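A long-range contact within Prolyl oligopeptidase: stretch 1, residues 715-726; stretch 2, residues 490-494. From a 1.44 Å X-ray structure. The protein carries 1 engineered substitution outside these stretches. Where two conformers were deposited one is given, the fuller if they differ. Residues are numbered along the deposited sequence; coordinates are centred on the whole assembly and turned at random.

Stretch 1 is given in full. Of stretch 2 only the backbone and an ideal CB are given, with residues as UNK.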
ATOM      1  N   LYS A 715      19.974   4.842  -1.815  1.00 10.83           N
ATOM      2  CA  LYS A 715      19.139   5.821  -1.117  1.00  9.97           C
ATOM      3  C   LYS A 715      19.708   6.153   0.255  1.00 10.38           C
ATOM      4  O   LYS A 715      19.929   7.324   0.598  1.00  9.99           O
ATOM      5  CB  LYS A 715      17.711   5.280  -0.948  1.00 13.35           C
ATOM      6  CG  LYS A 715      16.886   6.006   0.036  1.00 15.97           C
ATOM      7  CD  LYS A 715      15.430   5.584  -0.075  1.00 23.00           C
ATOM      8  CE  LYS A 715      15.146   4.341   0.628  1.00 24.16           C
ATOM      9  NZ  LYS A 715      13.666   4.346   1.043  1.00 27.77           N
ATOM     10  N   TRP A 716      19.952   5.114   1.063  1.00  9.41           N
ATOM     11  CA  TRP A 716      20.402   5.349   2.428  0.51  9.85           C
ATOM     12  C   TRP A 716      21.854   5.811   2.442  1.00 10.54           C
ATOM     13  O   TRP A 716      22.247   6.607   3.303  1.00 11.87           O
ATOM     14  CB  TRP A 716      20.182   4.105   3.303  0.51 10.23           C
ATOM     15  CG  TRP A 716      18.746   3.701   3.412  0.51 10.76           C
ATOM     16  CD1 TRP A 716      18.206   2.483   3.078  0.51  9.09           C
ATOM     17  CD2 TRP A 716      17.652   4.514   3.854  0.51 12.87           C
ATOM     18  NE1 TRP A 716      16.854   2.495   3.299  0.51 12.77           N
ATOM     19  CE2 TRP A 716      16.480   3.732   3.751  0.51  9.53           C
ATOM     20  CE3 TRP A 716      17.555   5.824   4.320  0.51 14.01           C
ATOM     21  CZ2 TRP A 716      15.220   4.214   4.113  0.51 13.83           C
ATOM     22  CZ3 TRP A 716      16.306   6.307   4.672  0.51 20.03           C
ATOM     23  CH2 TRP A 716      15.157   5.507   4.577  0.51 15.99           C
ATOM     24  N   GLY A 717      22.652   5.358   1.485  1.00 10.26           N
ATOM     25  CA  GLY A 717      24.020   5.872   1.374  1.00 10.92           C
ATOM     26  C   GLY A 717      24.060   7.333   0.968  1.00 10.47           C
ATOM     27  O   GLY A 717      24.873   8.117   1.485  1.00 11.39           O
ATOM     28  N   PHE A 718      23.170   7.716   0.072  1.00  9.90           N
ATOM     29  CA  PHE A 718      23.058   9.123  -0.317  1.00 10.70           C
ATOM     30  C   PHE A 718      22.719   9.967   0.894  1.00  8.87           C
ATOM     31  O   PHE A 718      23.319  11.015   1.132  1.00 10.97           O
ATOM     32  CB  PHE A 718      22.028   9.288  -1.423  1.00 10.28           C
ATOM     33  CG  PHE A 718      21.790  10.732  -1.829  1.00 10.12           C
ATOM     34  CD1 PHE A 718      22.564  11.269  -2.837  1.00 13.94           C
ATOM     35  CD2 PHE A 718      20.823  11.485  -1.239  1.00 12.09           C
ATOM     36  CE1 PHE A 718      22.410  12.596  -3.250  1.00 13.17           C
ATOM     37  CE2 PHE A 718      20.642  12.815  -1.639  1.00 11.06           C
ATOM     38  CZ  PHE A 718      21.422  13.351  -2.640  1.00 12.00           C
ATOM     39  N   ILE A 719      21.730   9.525   1.658  1.00  9.10           N
ATOM     40  CA  ILE A 719      21.338  10.254   2.845  1.00 10.73           C
ATOM     41  C   ILE A 719      22.508  10.331   3.814  1.00 12.52           C
ATOM     42  O   ILE A 719      22.802  11.391   4.372  1.00 11.37           O
ATOM     43  CB  ILE A 719      20.096   9.620   3.481  1.00 11.90           C
ATOM     44  CG1 ILE A 719      18.838   9.938   2.660  1.00  9.86           C
ATOM     45  CG2 ILE A 719      19.935  10.110   4.922  1.00 11.38           C
ATOM     46  CD1 ILE A 719      17.641   9.139   3.032  1.00 14.33           C
ATOM     47  N   ALA A 720      23.184   9.204   4.069  1.00 10.58           N
ATOM     48  CA  ALA A 720      24.266   9.201   5.049  1.00 12.09           C
ATOM     49  C   ALA A 720      25.364  10.183   4.672  1.00 13.10           C
ATOM     50  O   ALA A 720      25.838  10.966   5.514  1.00 13.58           O
ATOM     51  CB  ALA A 720      24.860   7.807   5.213  1.00 13.02           C
ATOM     52  N   ARG A 721      25.767  10.181   3.410  1.00 12.46           N
ATOM     53  CA  ARG A 721      26.816  11.113   2.974  1.00 13.70           C
ATOM     54  C   ARG A 721      26.331  12.555   3.066  1.00 15.39           C
ATOM     55  O   ARG A 721      27.068  13.430   3.535  1.00 15.66           O
ATOM     56  CB  ARG A 721      27.273  10.782   1.555  1.00 15.24           C
ATOM     57  CG  ARG A 721      28.247  11.816   1.063  1.00 19.95           C
ATOM     58  CD  ARG A 721      29.233  11.306   0.072  1.00 37.04           C
ATOM     59  NE  ARG A 721      30.173  10.394   0.716  1.00 41.89           N
ATOM     60  CZ  ARG A 721      31.296  10.009   0.138  1.00 32.32           C
ATOM     61  NH1 ARG A 721      32.108   9.150   0.749  1.00 33.07           N
ATOM     62  NH2 ARG A 721      31.588  10.478  -1.068  1.00 41.06           N
ATOM     63  N   ALA A 722      25.098  12.813   2.649  1.00 12.75           N
ATOM     64  CA  ALA A 722      24.588  14.180   2.737  1.00 13.90           C
ATOM     65  C   ALA A 722      24.567  14.688   4.160  1.00 16.39           C
ATOM     66  O   ALA A 722      24.692  15.894   4.364  1.00 15.51           O
ATOM     67  CB  ALA A 722      23.174  14.272   2.201  1.00 12.94           C
ATOM     68  N   LEU A 723      24.327  13.818   5.148  1.00 12.65           N
ATOM     69  CA  LEU A 723      24.324  14.218   6.564  1.00 14.06           C
ATOM     70  C   LEU A 723      25.692  14.109   7.203  1.00 18.15           C
ATOM     71  O   LEU A 723      25.825  14.413   8.398  1.00 19.81           O
ATOM     72  CB  LEU A 723      23.312  13.341   7.328  1.00 14.61           C
ATOM     73  CG  LEU A 723      21.858  13.353   6.787  1.00 14.71           C
ATOM     74  CD1 LEU A 723      20.944  12.562   7.709  1.00 17.12           C
ATOM     75  CD2 LEU A 723      21.325  14.777   6.514  1.00 19.96           C
ATOM     76  N   GLY A 724      26.713  13.738   6.448  1.00 17.16           N
ATOM     77  CA  GLY A 724      28.075  13.664   6.954  1.00 18.47           C
ATOM     78  C   GLY A 724      28.329  12.485   7.866  1.00 19.34           C
ATOM     79  O   GLY A 724      29.250  12.538   8.688  1.00 25.22           O
ATOM     80  N   LEU A 725      27.561  11.405   7.735  1.00 16.73           N
ATOM     81  CA  LEU A 725      27.748  10.241   8.580  1.00 18.66           C
ATOM     82  C   LEU A 725      28.802   9.320   8.011  1.00 20.43           C
ATOM     83  O   LEU A 725      28.842   9.065   6.802  1.00 20.96           O
ATOM     84  CB  LEU A 725      26.445   9.472   8.713  1.00 16.10           C
ATOM     85  CG  LEU A 725      25.211  10.278   9.104  1.00 15.74           C
ATOM     86  CD1 LEU A 725      23.987   9.413   9.128  1.00 16.16           C
ATOM     87  CD2 LEU A 725      25.428  10.976  10.448  1.00 20.74           C
ATOM     88  N   GLU A 726      29.569   8.726   8.918  1.00 21.00           N
ATOM     89  CA  GLU A 726      30.686   7.885   8.562  1.00 23.95           C
ATOM     90  C   GLU A 726      30.461   6.517   9.171  1.00 23.81           C
ATOM     91  O   GLU A 726      29.847   6.377  10.250  1.00 26.45           O
ATOM     92  CB  GLU A 726      32.024   8.461   9.067  1.00 30.03           C
ATOM     93  CG  GLU A 726      32.326   9.869   8.566  1.00 36.03           C
ATOM     94  CD  GLU A 726      32.688   9.924   7.095  1.00 49.56           C
ATOM     95  OE1 GLU A 726      32.619   8.881   6.413  1.00 51.38           O
ATOM     96  OE2 GLU A 726      33.043  11.025   6.612  1.00 59.39           O
ATOM     97  N   UNK A 490      22.315  12.554  17.103  1.00 15.93           N
ATOM     98  CA  UNK A 490      21.951  11.527  16.112  1.00 16.65           C
ATOM     99  C   UNK A 490      21.385  12.171  14.849  1.00 14.71           C
ATOM    100  O   UNK A 490      20.724  13.207  14.899  1.00 15.49           O
ATOM    101  CB  UNK A 490      20.934  10.547  16.701  1.00 16.65           C
ATOM    102  N   UNK A 491      21.553  11.498  13.717  1.00 14.58           N
ATOM    103  CA  UNK A 491      20.787  11.833  12.541  1.00 13.19           C
ATOM    104  C   UNK A 491      19.430  11.151  12.620  1.00 13.17           C
ATOM    105  O   UNK A 491      19.248  10.162  13.323  1.00 14.61           O
ATOM    106  CB  UNK A 491      21.533  11.429  11.268  1.00 13.19           C
ATOM    107  N   UNK A 492      18.472  11.676  11.878  1.00 12.16           N
ATOM    108  CA  UNK A 492      17.133  11.120  11.853  1.00 10.69           C
ATOM    109  C   UNK A 492      16.692  10.919  10.417  1.00 12.27           C
ATOM    110  O   UNK A 492      16.971  11.764   9.564  1.00 13.39           O
ATOM    111  CB  UNK A 492      16.151  12.025  12.600  1.00 10.69           C
ATOM    112  N   UNK A 493      16.054   9.788  10.140  1.00 10.96           N
ATOM    113  CA  UNK A 493      15.285   9.614   8.922  1.00 10.85           C
ATOM    114  C   UNK A 493      13.828   9.671   9.304  1.00  9.01           C
ATOM    115  O   UNK A 493      13.361   8.886  10.144  1.00 10.57           O
ATOM    116  CB  UNK A 493      15.628   8.304   8.210  1.00 10.85           C
ATOM    117  N   UNK A 494      13.125  10.628   8.715  1.00  7.88           N
ATOM    118  CA  UNK A 494      11.728  10.910   9.013  1.00  8.86           C
ATOM    119  C   UNK A 494      10.897  10.525   7.801  1.00  8.97           C
ATOM    120  O   UNK A 494      11.111  11.045   6.695  1.00  9.45           O
ATOM    121  CB  UNK A 494      11.520  12.381   9.380  1.00  8.86           C
TER

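Stretch 1 carries the last turns of a helix that began earlier in the chain; they close in a Schellman motif, and a loop follows. L725 N bonds back to A720 O at 2.8 Å, G724 N bonds to R721 O at 3.0 Å, and G724 has positive phi. Towards stretch 2 it offers W716, I719, L723 and L725, whose surfaces facing stretch 2 are apolar. No hydrogen bond joins the two stretches, so the contact rests on the packing of side chains.

Position 490 has its CA-to-CB bond pointing away from stretch 1. Nothing of stretch 1 lies within 5.5 Å of the ideal CB. The backbone is extended, and stretch 1 sets no preference here: small or large, polar or apolar would do. The deposited residue is A490, which makes no contact with stretch 1.

Position 491 points toward stretch 1. Its ideal CB already sits 3.8 Å from L723 CD1 and 3.8 Å from L725 CD1. These two methyls belong to leucines on either side of G724 in sequence, and both CD1 atoms come to the same CB. The surroundings are apolar and close, so a small side chain suits best: alanine, or perhaps serine or cysteine, though a hydroxyl would find no partner on these methyls. The residue is A491. Its CB packs against L723 CD1 and L725 CD1.

Position 492 turns its CA-to-CB bond away, the reverse of 491. Stretch 1 leaves the choice open, polar or apolar. The residue is A492. A492 CB stays 6.9 Å from L723 CD1, its nearest atom of stretch 1, and the closest approach is through the backbone, A492 O to L723 CD1 at 4.5 Å.

Position 493 points toward the helix again. The CA of 493 lies 8.6 Å from I719 CA, a gap that leaves room for a sizeable side chain. The ideal CB is 4.1 Å from W716 CZ3, and the methyl I719 CG2 lies further along the helix. The nearby parts of these side chains are hydrocarbon; the indole NE1 of W716 is well away. Valine, isoleucine, leucine or methionine could all be considered; a branched residue could address both neighbours. The residue is I493, with chi1 m and chi2 p. I493 CG2 meets W716 CZ3 at 3.5 Å, approaching the ring obliquely. I493 CD1 reaches I719 CG2 at 3.9 Å. It thus bridges two side chains about one helical turn apart.

Position 494 is out of reach, so stretch 1 sets no preference between polar and apolar. The residue is Q494, extended with chi1 and chi2 both t. Its NE2 is hydrogen-bonded elsewhere in the structure.

Stretch 2 (490-494) AAAIQ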
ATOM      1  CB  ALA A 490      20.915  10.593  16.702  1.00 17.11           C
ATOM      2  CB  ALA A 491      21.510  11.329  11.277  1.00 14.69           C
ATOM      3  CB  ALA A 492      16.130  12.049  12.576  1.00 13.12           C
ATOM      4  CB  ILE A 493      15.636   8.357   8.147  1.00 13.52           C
ATOM      5  CG1 ILE A 493      16.938   8.648   7.387  1.00 23.00           C
ATOM      6  CG2 ILE A 493      14.535   8.036   7.190  1.00 14.78           C
ATOM      7  CD1 ILE A 493      18.142   8.816   8.152  1.00 28.05           C
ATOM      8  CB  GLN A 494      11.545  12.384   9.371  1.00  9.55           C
ATOM      9  CG  GLN A 494      10.148  12.793   9.688  1.00 10.19           C
ATOM     10  CD  GLN A 494      10.030  14.228  10.052  1.00 12.17           C
ATOM     11  OE1 GLN A 494      10.715  14.678  10.964  1.00 13.58           O
ATOM     12  NE2 GLN A 494       9.210  14.985   9.337  1.00 11.22           N
TER
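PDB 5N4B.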